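Local coordinates for protein glycosyltransferase (Streptomyces halstedii, PDB 3WAD) that belongs to the GT-B clan of glycosyltransferases, a two-domain fold in which each domain carries a parallel sheet flanked by helices, at residues R377-I380 with S384-A387; A329-V334 with K394-L399; L87-I92 with G169-D174. All coordinates share one frame; numbering follows the deposited sequence.

Overall arrangement
The three contacts divide between the two Rossmann-like domains of a GT-B fold. Contact 3 comes first along the chain and belongs to the N-terminal part, where helix 89-106 meets the loop that follows helix 156-168. Contacts 1 and 2 lie in the C-terminal part, their centres 16 Å apart, and Lys386 NZ joins them through a probable hydrogen bond to Gly333 O; in sequence, contact 1 falls between the two segments of contact 2. Helix 384-397 thus packs against helix 369-381 at its start and helix 323-332 at its end. Contact 3 is remote, its centre 46 Å from that of contact 1 and 40 Å from that of contact 2.

Contact 1. Residues R377-I380 with S384-A387; sequences RRLI and SFKA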
ATOM      1  N   ARG B 377       2.438 -37.137   3.640  1.00 35.60           N
ATOM      2  CA  ARG B 377       1.333 -38.032   3.656  1.00 34.81           C
ATOM      3  C   ARG B 377       0.637 -37.976   5.023  1.00 34.25           C
ATOM      4  O   ARG B 377      -0.574 -37.993   5.070  1.00 35.09           O
ATOM      5  CB  ARG B 377       1.800 -39.445   3.283  1.00 36.09           C
ATOM      6  CG  ARG B 377       2.067 -39.621   1.813  1.00 37.48           C
ATOM      7  CD  ARG B 377       2.127 -41.112   1.457  1.00 42.83           C
ATOM      8  NE  ARG B 377       3.224 -41.492   0.549  1.00 46.89           N
ATOM      9  CZ  ARG B 377       3.173 -42.526  -0.298  1.00 50.90           C
ATOM     10  NH1 ARG B 377       2.071 -43.250  -0.424  1.00 56.24           N
ATOM     11  NH2 ARG B 377       4.185 -42.820  -1.076  1.00 49.93           N
ATOM     12  N   ARG B 378       1.373 -37.902   6.129  1.00 33.69           N
ATOM     13  CA  ARG B 378       0.728 -37.732   7.445  1.00 35.32           C
ATOM     14  C   ARG B 378      -0.068 -36.445   7.625  1.00 36.55           C
ATOM     15  O   ARG B 378      -1.206 -36.449   8.127  1.00 37.38           O
ATOM     16  CB  ARG B 378       1.730 -37.859   8.558  1.00 33.86           C
ATOM     17  CG  ARG B 378       2.363 -39.247   8.607  1.00 34.24           C
ATOM     18  CD  ARG B 378       3.153 -39.370   9.850  1.00 36.96           C
ATOM     19  NE  ARG B 378       2.290 -39.068  10.994  1.00 36.14           N
ATOM     20  CZ  ARG B 378       2.714 -38.623  12.169  1.00 36.46           C
ATOM     21  NH1 ARG B 378       3.991 -38.363  12.410  1.00 37.20           N
ATOM     22  NH2 ARG B 378       1.831 -38.427  13.114  1.00 33.55           N
ATOM     23  N   LEU B 379       0.519 -35.340   7.185  1.00 37.79           N
ATOM     24  CA  LEU B 379      -0.153 -34.016   7.235  1.00 37.93           C
ATOM     25  C   LEU B 379      -1.488 -34.014   6.518  1.00 39.34           C
ATOM     26  O   LEU B 379      -2.473 -33.433   7.023  1.00 39.22           O
ATOM     27  CB  LEU B 379       0.756 -32.959   6.624  1.00 37.96           C
ATOM     28  CG  LEU B 379       2.039 -32.672   7.395  1.00 34.91           C
ATOM     29  CD1 LEU B 379       2.698 -31.445   6.801  1.00 36.36           C
ATOM     30  CD2 LEU B 379       1.699 -32.467   8.847  1.00 32.50           C
ATOM     31  N   ILE B 380      -1.498 -34.687   5.370  1.00 39.95           N
ATOM     32  CA  ILE B 380      -2.660 -34.920   4.507  1.00 42.40           C
ATOM     33  C   ILE B 380      -3.662 -35.848   5.211  1.00 43.13           C
ATOM     34  O   ILE B 380      -4.876 -35.594   5.166  1.00 43.97           O
ATOM     35  CB  ILE B 380      -2.222 -35.557   3.096  1.00 42.12           C
ATOM     36  CG1 ILE B 380      -1.937 -34.521   2.021  1.00 44.39           C
ATOM     37  CG2 ILE B 380      -3.331 -36.361   2.471  1.00 45.09           C
ATOM     38  CD1 ILE B 380      -1.609 -33.156   2.555  1.00 47.25           C
ATOM     39  N   SER B 384      -5.284 -34.381  13.016  1.00 38.42           N
ATOM     40  CA  SER B 384      -4.777 -33.706  14.168  1.00 38.18           C
ATOM     41  C   SER B 384      -3.931 -32.430  13.788  1.00 38.53           C
ATOM     42  O   SER B 384      -4.055 -31.372  14.424  1.00 39.26           O
ATOM     43  CB  SER B 384      -3.967 -34.678  14.986  1.00 38.10           C
ATOM     44  OG  SER B 384      -2.699 -34.873  14.408  1.00 36.33           O
ATOM     45  N   PHE B 385      -3.085 -32.554  12.764  1.00 37.78           N
ATOM     46  CA  PHE B 385      -2.293 -31.440  12.219  1.00 36.48           C
ATOM     47  C   PHE B 385      -3.127 -30.258  11.778  1.00 35.52           C
ATOM     48  O   PHE B 385      -2.854 -29.136  12.176  1.00 35.83           O
ATOM     49  CB  PHE B 385      -1.371 -31.926  11.085  1.00 36.35           C
ATOM     50  CG  PHE B 385      -0.385 -32.956  11.538  1.00 37.27           C
ATOM     51  CD1 PHE B 385       0.739 -32.579  12.251  1.00 33.81           C
ATOM     52  CD2 PHE B 385      -0.621 -34.313  11.303  1.00 36.67           C
ATOM     53  CE1 PHE B 385       1.608 -33.485  12.654  1.00 34.89           C
ATOM     54  CE2 PHE B 385       0.244 -35.230  11.733  1.00 35.61           C
ATOM     55  CZ  PHE B 385       1.372 -34.840  12.393  1.00 37.46           C
ATOM     56  N   LYS B 386      -4.172 -30.520  11.006  1.00 35.33           N
ATOM     57  CA  LYS B 386      -5.109 -29.469  10.682  1.00 35.19           C
ATOM     58  C   LYS B 386      -5.696 -28.811  11.942  1.00 35.46           C
ATOM     59  O   LYS B 386      -5.792 -27.569  12.003  1.00 35.85           O
ATOM     60  CB  LYS B 386      -6.216 -29.967   9.724  1.00 34.72           C
ATOM     61  CG  LYS B 386      -7.264 -28.910   9.328  1.00 33.85           C
ATOM     62  CD  LYS B 386      -6.570 -27.610   8.662  1.00 33.60           C
ATOM     63  CE  LYS B 386      -7.589 -26.601   8.030  1.00 34.55           C
ATOM     64  NZ  LYS B 386      -6.863 -25.514   7.255  1.00 30.62           N
ATOM     65  N   ALA B 387      -6.130 -29.598  12.935  1.00 35.38           N
ATOM     66  CA  ALA B 387      -6.761 -29.020  14.151  1.00 33.93           C
ATOM     67  C   ALA B 387      -5.776 -28.091  14.894  1.00 33.82           C
ATOM     68  O   ALA B 387      -6.098 -26.968  15.273  1.00 33.83           O
ATOM     69  CB  ALA B 387      -7.269 -30.151  15.108  1.00 35.21           C
TER
HETATM   70  O   HOH W   1      -4.334 -32.606   8.891  1.00 36.33           O
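Leu379 and Phe385 meet at a tight helix-to-helix turn, where helix 369-381 gives way to helix 384-397 after only a few residues. The delta branch CD2 of Leu379 sits over one face of the Phe385 ring, 3.6 Å from the ring centroid and 21° off its normal, a CH-pi contact. It is displaced from the middle toward the attached end of the ring, so that its nearest atom is Phe385 CG, 3.4 Å from Leu379 CD2. The CB of Phe385 points at the preceding helix, which carries the ring across to it. On the opposite ring face lies Ser384 OG, above the rim.

This pair belongs to the C-terminal Rossmann-like domain of the GT-B fold, and Leu360 of edge strand 359-361 touches Arg378, Leu379 and Phe385 alike, so side chains of both helices meet on one residue of that strand. Pro335 adds a further contact to Phe385.

Arg378 approaches differently. A bend in its chain at chi3 (55°) brings the guanidinium to the far edge of the ring, with Arg378 NH2 near the ring plane, 3.7 Å from Phe385 CZ. The two planes stand 74° apart, so the phenyl edge is directed at a guanidinium face. The charge itself is engaged by Glu382, whose OE1 forms a salt bridge with Arg378 NE.

Beside the apolar pair, one water links the helix ends: it donates to Leu379 O at 2.8 Å, in the last turn of one helix, and accepts from Lys386 N at 3.0 Å, in the first turn of the next.

Contact 2. Residues A329-V334 with K394-L399; sequences AIRYGV and KEYDAL
Tyr396 lies obliquely across Ile330 and Arg331, using the root of its side chain for the first and its outer end for the second. Ile330 and Tyr396 both direct their CB atoms at the opposing helix, and they meet where Ile330 CG2 comes 3.4 Å from Tyr396 CB and 3.5 Å from Tyr396 CG. The tyrosine CG stands trans to the backbone N (chi1 159°), which sends the ring along the neighbouring helix past Arg331. There Arg331 CB packs 3.7 Å from Tyr396 CE2, while Arg331 CD passes 3.7 Å from Tyr396 OH. The arginine chain is extended, and its CB, CG and CD do the touching; the guanidinium, its plane 41° from that of the phenol ring, is not stacked on it.

These residues join the last turns of helices 323-332 and 384-397 in the C-terminal Rossmann-like domain of the GT-B fold. The first helix ends in a Schellman motif: Gly333, with positive phi, follows it, and Val334 N bonds to Ala329 O at 2.9 Å alongside the bond from Gly333 N to Ile330 O.

Polar ends look elsewhere. Tyr396 OH hydrogen-bonds to His226 O, in the segment that leads from the N-terminal sheet toward the C-terminal one. Arg331 NH2 forms a salt bridge with Glu30 of the second subunit, which also bonds Tyr332 OH, so this helix end takes part in the dimer interface. Arg331 O is gripped twice, by Gln393 NE2 and by a water. That water donates to Arg331 O at 2.7 Å and to Asp397 OD1 at 2.6 Å, bridging the two segments beside the apolar contact.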
ATOM      1  N   ALA B 329       1.113 -19.483   6.801  1.00 23.66           N
ATOM      2  CA  ALA B 329       0.515 -20.776   7.224  1.00 25.41           C
ATOM      3  C   ALA B 329      -0.259 -20.550   8.542  1.00 26.34           C
ATOM      4  O   ALA B 329      -1.290 -21.213   8.779  1.00 25.64           O
ATOM      5  CB  ALA B 329       1.571 -21.836   7.464  1.00 23.76           C
ATOM      6  N   ILE B 330       0.267 -19.657   9.386  1.00 26.42           N
ATOM      7  CA  ILE B 330      -0.466 -19.281  10.629  1.00 26.85           C
ATOM      8  C   ILE B 330      -1.814 -18.663  10.284  1.00 27.86           C
ATOM      9  O   ILE B 330      -2.867 -19.107  10.799  1.00 28.53           O
ATOM     10  CB  ILE B 330       0.317 -18.320  11.500  1.00 26.59           C
ATOM     11  CG1 ILE B 330       1.522 -19.032  12.090  1.00 23.06           C
ATOM     12  CG2 ILE B 330      -0.577 -17.758  12.693  1.00 28.63           C
ATOM     13  CD1 ILE B 330       2.178 -18.215  13.072  1.00 22.68           C
ATOM     14  N   ARG B 331      -1.798 -17.649   9.412  1.00 25.89           N
ATOM     15  CA  ARG B 331      -2.988 -16.887   9.111  1.00 27.18           C
ATOM     16  C   ARG B 331      -4.071 -17.731   8.399  1.00 27.41           C
ATOM     17  O   ARG B 331      -5.269 -17.560   8.640  1.00 25.88           O
ATOM     18  CB  ARG B 331      -2.627 -15.641   8.276  1.00 27.45           C
ATOM     19  CG  ARG B 331      -3.789 -14.891   7.710  1.00 27.00           C
ATOM     20  CD  ARG B 331      -3.316 -13.717   6.895  1.00 29.29           C
ATOM     21  NE  ARG B 331      -4.421 -12.816   6.598  1.00 34.91           N
ATOM     22  CZ  ARG B 331      -4.349 -11.774   5.763  1.00 37.65           C
ATOM     23  NH1 ARG B 331      -3.207 -11.510   5.087  1.00 34.09           N
ATOM     24  NH2 ARG B 331      -5.441 -11.023   5.561  1.00 35.06           N
ATOM     25  N   TYR B 332      -3.649 -18.634   7.511  1.00 26.92           N
ATOM     26  CA  TYR B 332      -4.580 -19.484   6.788  1.00 26.24           C
ATOM     27  C   TYR B 332      -4.785 -20.869   7.495  1.00 26.32           C
ATOM     28  O   TYR B 332      -5.541 -21.694   7.003  1.00 25.79           O
ATOM     29  CB  TYR B 332      -4.217 -19.585   5.270  1.00 26.13           C
ATOM     30  CG  TYR B 332      -4.276 -18.195   4.659  1.00 27.90           C
ATOM     31  CD1 TYR B 332      -5.530 -17.525   4.500  1.00 28.62           C
ATOM     32  CD2 TYR B 332      -3.102 -17.484   4.395  1.00 25.49           C
ATOM     33  CE1 TYR B 332      -5.586 -16.188   4.040  1.00 31.70           C
ATOM     34  CE2 TYR B 332      -3.147 -16.176   3.904  1.00 29.49           C
ATOM     35  CZ  TYR B 332      -4.379 -15.533   3.751  1.00 29.66           C
ATOM     36  OH  TYR B 332      -4.406 -14.277   3.277  1.00 36.04           O
ATOM     37  N   GLY B 333      -4.141 -21.107   8.637  1.00 26.00           N
ATOM     38  CA  GLY B 333      -4.430 -22.354   9.435  1.00 26.63           C
ATOM     39  C   GLY B 333      -3.953 -23.630   8.713  1.00 27.19           C
ATOM     40  O   GLY B 333      -4.675 -24.647   8.621  1.00 26.67           O
ATOM     41  N   VAL B 334      -2.742 -23.586   8.150  1.00 27.63           N
ATOM     42  CA  VAL B 334      -2.343 -24.648   7.219  1.00 27.45           C
ATOM     43  C   VAL B 334      -1.196 -25.423   7.864  1.00 28.50           C
ATOM     44  O   VAL B 334      -0.216 -24.824   8.271  1.00 26.60           O
ATOM     45  CB  VAL B 334      -1.935 -24.078   5.784  1.00 29.35           C
ATOM     46  CG1 VAL B 334      -1.499 -25.196   4.825  1.00 28.57           C
ATOM     47  CG2 VAL B 334      -3.120 -23.294   5.124  1.00 27.18           C
ATOM     48  N   LYS B 394      -6.612 -19.393  15.268  1.00 31.80           N
ATOM     49  CA  LYS B 394      -7.514 -18.752  16.239  1.00 31.69           C
ATOM     50  C   LYS B 394      -6.788 -17.789  17.206  1.00 30.62           C
ATOM     51  O   LYS B 394      -7.232 -16.650  17.338  1.00 33.15           O
ATOM     52  CB  LYS B 394      -8.369 -19.850  16.934  1.00 31.96           C
ATOM     53  CG  LYS B 394      -9.118 -19.401  18.161  1.00 35.31           C
ATOM     54  CD  LYS B 394      -9.825 -20.615  18.881  1.00 38.37           C
ATOM     55  CE  LYS B 394     -10.601 -20.113  20.126  1.00 42.61           C
ATOM     56  NZ  LYS B 394     -12.055 -20.562  20.168  1.00 44.27           N
ATOM     57  N   GLU B 395      -5.687 -18.196  17.821  1.00 28.56           N
ATOM     58  CA  GLU B 395      -4.907 -17.376  18.702  1.00 30.20           C
ATOM     59  C   GLU B 395      -4.198 -16.206  17.998  1.00 31.09           C
ATOM     60  O   GLU B 395      -3.904 -15.155  18.605  1.00 31.17           O
ATOM     61  CB  GLU B 395      -3.821 -18.229  19.382  1.00 31.13           C
ATOM     62  CG  GLU B 395      -4.381 -19.396  20.251  1.00 32.98           C
ATOM     63  CD  GLU B 395      -3.331 -20.413  20.662  1.00 37.08           C
ATOM     64  OE1 GLU B 395      -2.169 -20.048  20.874  1.00 35.66           O
ATOM     65  OE2 GLU B 395      -3.669 -21.605  20.804  1.00 42.35           O
ATOM     66  N   TYR B 396      -3.856 -16.410  16.719  1.00 30.26           N
ATOM     67  CA  TYR B 396      -3.299 -15.322  15.916  1.00 27.09           C
ATOM     68  C   TYR B 396      -4.418 -14.303  15.591  1.00 26.85           C
ATOM     69  O   TYR B 396      -4.197 -13.080  15.670  1.00 27.35           O
ATOM     70  CB  TYR B 396      -2.699 -15.939  14.635  1.00 26.56           C
ATOM     71  CG  TYR B 396      -2.531 -14.961  13.462  1.00 25.47           C
ATOM     72  CD1 TYR B 396      -1.340 -14.272  13.263  1.00 25.34           C
ATOM     73  CD2 TYR B 396      -3.528 -14.792  12.559  1.00 23.75           C
ATOM     74  CE1 TYR B 396      -1.173 -13.369  12.153  1.00 26.18           C
ATOM     75  CE2 TYR B 396      -3.378 -13.917  11.458  1.00 26.64           C
ATOM     76  CZ  TYR B 396      -2.219 -13.235  11.267  1.00 25.85           C
ATOM     77  OH  TYR B 396      -2.088 -12.410  10.168  1.00 26.48           O
ATOM     78  N   ASP B 397      -5.581 -14.775  15.181  1.00 25.84           N
ATOM     79  CA  ASP B 397      -6.695 -13.835  14.847  1.00 29.49           C
ATOM     80  C   ASP B 397      -7.030 -12.872  15.983  1.00 29.46           C
ATOM     81  O   ASP B 397      -7.548 -11.781  15.748  1.00 30.21           O
ATOM     82  CB  ASP B 397      -7.992 -14.561  14.439  1.00 28.39           C
ATOM     83  CG  ASP B 397      -7.917 -15.197  13.013  1.00 35.86           C
ATOM     84  OD1 ASP B 397      -7.082 -14.751  12.160  1.00 38.79           O
ATOM     85  OD2 ASP B 397      -8.681 -16.179  12.750  1.00 37.14           O
ATOM     86  N   ALA B 398      -6.733 -13.303  17.197  1.00 30.99           N
ATOM     87  CA  ALA B 398      -7.059 -12.602  18.452  1.00 32.07           C
ATOM     88  C   ALA B 398      -5.946 -11.697  18.873  1.00 32.53           C
ATOM     89  O   ALA B 398      -6.093 -10.990  19.873  1.00 32.53           O
ATOM     90  CB  ALA B 398      -7.348 -13.651  19.581  1.00 31.50           C
ATOM     91  N   LEU B 399      -4.803 -11.707  18.158  1.00 30.10           N
ATOM     92  CA  LEU B 399      -3.768 -10.720  18.478  1.00 29.23           C
ATOM     93  C   LEU B 399      -4.130  -9.272  18.103  1.00 27.97           C
ATOM     94  O   LEU B 399      -5.028  -9.030  17.326  1.00 28.17           O
ATOM     95  CB  LEU B 399      -2.408 -11.113  17.842  1.00 29.65           C
ATOM     96  CG  LEU B 399      -1.746 -12.376  18.368  1.00 30.87           C
ATOM     97  CD1 LEU B 399      -0.516 -12.742  17.416  1.00 25.75           C
ATOM     98  CD2 LEU B 399      -1.250 -12.062  19.780  1.00 26.65           C
TER
HETATM   99  O   HOH W   2      -6.717 -15.542   9.760  1.00 30.08           O

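Contact 3. Residues L87-I92 with G169-D174; sequences LTWQYI and GERAAD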
ATOM      1  N   LEU B  87      26.904 -20.226  25.332  1.00 30.29           N
ATOM      2  CA  LEU B  87      26.462 -18.832  25.605  1.00 30.59           C
ATOM      3  C   LEU B  87      27.244 -18.210  26.773  1.00 30.54           C
ATOM      4  O   LEU B  87      26.687 -17.768  27.769  1.00 31.41           O
ATOM      5  CB  LEU B  87      24.930 -18.789  25.819  1.00 30.90           C
ATOM      6  CG  LEU B  87      24.131 -19.078  24.535  1.00 30.43           C
ATOM      7  CD1 LEU B  87      22.665 -19.050  24.776  1.00 26.30           C
ATOM      8  CD2 LEU B  87      24.563 -18.080  23.403  1.00 31.22           C
ATOM      9  N   THR B  88      28.540 -18.142  26.620  1.00 30.38           N
ATOM     10  CA  THR B  88      29.405 -17.497  27.608  1.00 30.03           C
ATOM     11  C   THR B  88      29.514 -15.999  27.298  1.00 29.66           C
ATOM     12  O   THR B  88      29.230 -15.591  26.170  1.00 27.14           O
ATOM     13  CB  THR B  88      30.825 -18.025  27.462  1.00 30.94           C
ATOM     14  OG1 THR B  88      31.275 -17.686  26.159  1.00 31.73           O
ATOM     15  CG2 THR B  88      30.862 -19.594  27.571  1.00 32.93           C
ATOM     16  N   TRP B  89      29.946 -15.203  28.290  1.00 28.97           N
ATOM     17  CA  TRP B  89      30.272 -13.797  28.107  1.00 28.09           C
ATOM     18  C   TRP B  89      31.225 -13.621  26.886  1.00 29.27           C
ATOM     19  O   TRP B  89      30.953 -12.761  26.018  1.00 26.85           O
ATOM     20  CB  TRP B  89      30.932 -13.214  29.353  1.00 28.40           C
ATOM     21  CG  TRP B  89      31.127 -11.693  29.233  1.00 26.84           C
ATOM     22  CD1 TRP B  89      30.207 -10.703  29.559  1.00 24.64           C
ATOM     23  CD2 TRP B  89      32.276 -11.021  28.716  1.00 28.02           C
ATOM     24  NE1 TRP B  89      30.735  -9.458  29.287  1.00 25.22           N
ATOM     25  CE2 TRP B  89      32.006  -9.622  28.775  1.00 25.85           C
ATOM     26  CE3 TRP B  89      33.531 -11.463  28.213  1.00 28.43           C
ATOM     27  CZ2 TRP B  89      32.932  -8.669  28.346  1.00 28.30           C
ATOM     28  CZ3 TRP B  89      34.444 -10.509  27.786  1.00 28.04           C
ATOM     29  CH2 TRP B  89      34.152  -9.133  27.866  1.00 30.39           C
ATOM     30  N   GLN B  90      32.294 -14.446  26.770  1.00 27.96           N
ATOM     31  CA  GLN B  90      33.237 -14.263  25.679  1.00 26.96           C
ATOM     32  C   GLN B  90      32.603 -14.494  24.284  1.00 27.60           C
ATOM     33  O   GLN B  90      32.889 -13.764  23.308  1.00 25.49           O
ATOM     34  CB  GLN B  90      34.435 -15.206  25.792  1.00 28.43           C
ATOM     35  CG  GLN B  90      35.637 -14.752  24.919  1.00 30.53           C
ATOM     36  CD  GLN B  90      36.078 -13.266  25.201  1.00 36.12           C
ATOM     37  OE1 GLN B  90      36.424 -12.907  26.347  1.00 38.19           O
ATOM     38  NE2 GLN B  90      36.015 -12.396  24.158  1.00 36.63           N
ATOM     39  N   TYR B  91      31.796 -15.530  24.183  1.00 26.55           N
ATOM     40  CA  TYR B  91      31.100 -15.817  22.924  1.00 27.39           C
ATOM     41  C   TYR B  91      30.164 -14.694  22.486  1.00 27.82           C
ATOM     42  O   TYR B  91      30.204 -14.279  21.343  1.00 27.64           O
ATOM     43  CB  TYR B  91      30.275 -17.091  23.061  1.00 27.03           C
ATOM     44  CG  TYR B  91      29.504 -17.462  21.770  1.00 26.76           C
ATOM     45  CD1 TYR B  91      30.153 -18.031  20.673  1.00 29.43           C
ATOM     46  CD2 TYR B  91      28.152 -17.214  21.670  1.00 27.25           C
ATOM     47  CE1 TYR B  91      29.447 -18.386  19.503  1.00 29.06           C
ATOM     48  CE2 TYR B  91      27.416 -17.567  20.523  1.00 26.06           C
ATOM     49  CZ  TYR B  91      28.073 -18.149  19.443  1.00 29.23           C
ATOM     50  OH  TYR B  91      27.356 -18.464  18.319  1.00 25.68           O
ATOM     51  N   ILE B  92      29.294 -14.229  23.389  1.00 28.17           N
ATOM     52  CA  ILE B  92      28.323 -13.173  23.049  1.00 28.30           C
ATOM     53  C   ILE B  92      29.037 -11.821  22.740  1.00 28.88           C
ATOM     54  O   ILE B  92      28.736 -11.109  21.740  1.00 29.01           O
ATOM     55  CB  ILE B  92      27.295 -13.080  24.160  1.00 28.48           C
ATOM     56  CG1 ILE B  92      26.517 -14.378  24.162  1.00 28.47           C
ATOM     57  CG2 ILE B  92      26.341 -11.860  23.945  1.00 26.19           C
ATOM     58  CD1 ILE B  92      25.496 -14.439  25.264  1.00 28.55           C
ATOM     59  N   GLY B 169      27.085  -7.555  34.338  1.00 40.41           N
ATOM     60  CA  GLY B 169      26.834  -6.893  35.630  1.00 42.47           C
ATOM     61  C   GLY B 169      27.373  -7.682  36.814  1.00 44.87           C
ATOM     62  O   GLY B 169      27.245  -7.265  37.976  1.00 45.13           O
ATOM     63  N   GLU B 170      27.977  -8.836  36.532  1.00 45.52           N
ATOM     64  CA  GLU B 170      28.563  -9.595  37.591  1.00 45.80           C
ATOM     65  C   GLU B 170      30.045  -9.863  37.382  1.00 45.59           C
ATOM     66  O   GLU B 170      30.635 -10.564  38.189  1.00 45.77           O
ATOM     67  CB  GLU B 170      27.750 -10.838  37.896  1.00 45.87           C
ATOM     68  CG  GLU B 170      27.951 -11.937  36.918  1.00 48.58           C
ATOM     69  CD  GLU B 170      26.741 -12.839  36.911  1.00 53.18           C
ATOM     70  OE1 GLU B 170      26.757 -13.994  36.357  1.00 53.10           O
ATOM     71  OE2 GLU B 170      25.753 -12.346  37.480  1.00 58.31           O
ATOM     72  N   ARG B 171      30.662  -9.287  36.343  1.00 44.82           N
ATOM     73  CA  ARG B 171      32.132  -9.355  36.194  1.00 43.72           C
ATOM     74  C   ARG B 171      32.715  -8.182  36.921  1.00 44.34           C
ATOM     75  O   ARG B 171      31.976  -7.242  37.230  1.00 44.43           O
ATOM     76  CB  ARG B 171      32.555  -9.250  34.740  1.00 43.47           C
ATOM     77  CG  ARG B 171      32.043 -10.398  33.893  1.00 41.92           C
ATOM     78  CD  ARG B 171      32.140 -10.009  32.447  1.00 39.31           C
ATOM     79  NE  ARG B 171      33.491 -10.158  31.970  1.00 35.60           N
ATOM     80  CZ  ARG B 171      34.018 -11.347  31.672  1.00 37.53           C
ATOM     81  NH1 ARG B 171      33.282 -12.473  31.769  1.00 34.61           N
ATOM     82  NH2 ARG B 171      35.255 -11.411  31.228  1.00 35.41           N
ATOM     83  N   ALA B 172      34.025  -8.206  37.168  1.00 43.95           N
ATOM     84  CA  ALA B 172      34.750  -7.020  37.665  1.00 45.40           C
ATOM     85  C   ALA B 172      34.406  -5.828  36.825  1.00 46.21           C
ATOM     86  O   ALA B 172      34.082  -6.034  35.662  1.00 46.49           O
ATOM     87  CB  ALA B 172      36.230  -7.258  37.553  1.00 44.72           C
ATOM     88  N   ALA B 173      34.535  -4.598  37.369  1.00 46.69           N
ATOM     89  CA  ALA B 173      34.220  -3.330  36.632  1.00 47.02           C
ATOM     90  C   ALA B 173      35.181  -2.995  35.504  1.00 47.47           C
ATOM     91  O   ALA B 173      34.811  -2.434  34.482  1.00 47.89           O
ATOM     92  CB  ALA B 173      34.134  -2.167  37.566  1.00 47.11           C
ATOM     93  N   ASP B 174      36.438  -3.337  35.702  1.00 48.02           N
ATOM     94  CA  ASP B 174      37.433  -3.167  34.680  1.00 47.07           C
ATOM     95  C   ASP B 174      37.328  -4.272  33.625  1.00 45.23           C
ATOM     96  O   ASP B 174      38.187  -4.385  32.763  1.00 45.86           O
ATOM     97  CB  ASP B 174      38.825  -3.205  35.346  1.00 48.86           C
ATOM     98  CG  ASP B 174      39.240  -4.633  35.802  1.00 52.57           C
ATOM     99  OD1 ASP B 174      40.455  -4.933  35.838  1.00 56.17           O
ATOM    100  OD2 ASP B 174      38.361  -5.471  36.117  1.00 56.97           O
TER
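The guanidinium of Arg171 lies flat on the indole of Trp89, the planes only 9° apart and the group centres separated by 3.7 Å. This is the dense part of the contact. Arg171 CZ sits 3.4 Å from Trp89 CD2, at the fusion bond of the two rings. Arg171 NH1 reaches back toward the ring's attachment, 3.4 Å from Trp89 CG, whereas Arg171 NH2 settles 3.5 Å from Trp89 CE3 on the six-membered ring. A bend at chi3 (79°) folds the arginine chain over the indole, placing Arg171 CD 3.5 Å from the centroid of the Trp89 five-membered ring as a CH-pi donor. Asp175 O, just beyond the segment, accepts from Arg171 NE, and Thr168 OG1 pairs with Trp89 NE1, which helps to fix the rotation of both groups. Phe164 of helix 156-168 also stacks on the tryptophan.

Around this single pair the contact is loose. Trp89 is buried, but Arg171 remains partly exposed, and its chain neighbours Glu170 and Ala172 are exposed to solvent on a loop without regular structure. Trp89 itself opens helix 89-106, behind the N-cap Thr88, whose OG1 accepts from Tyr91 N at 3.0 Å. The flat overlap, with Arg171 CZ over the six-membered ring and 24° off its normal, is a stacked cation-pi pair that joins a helix start to a surface loop of the N-terminal GT-B domain.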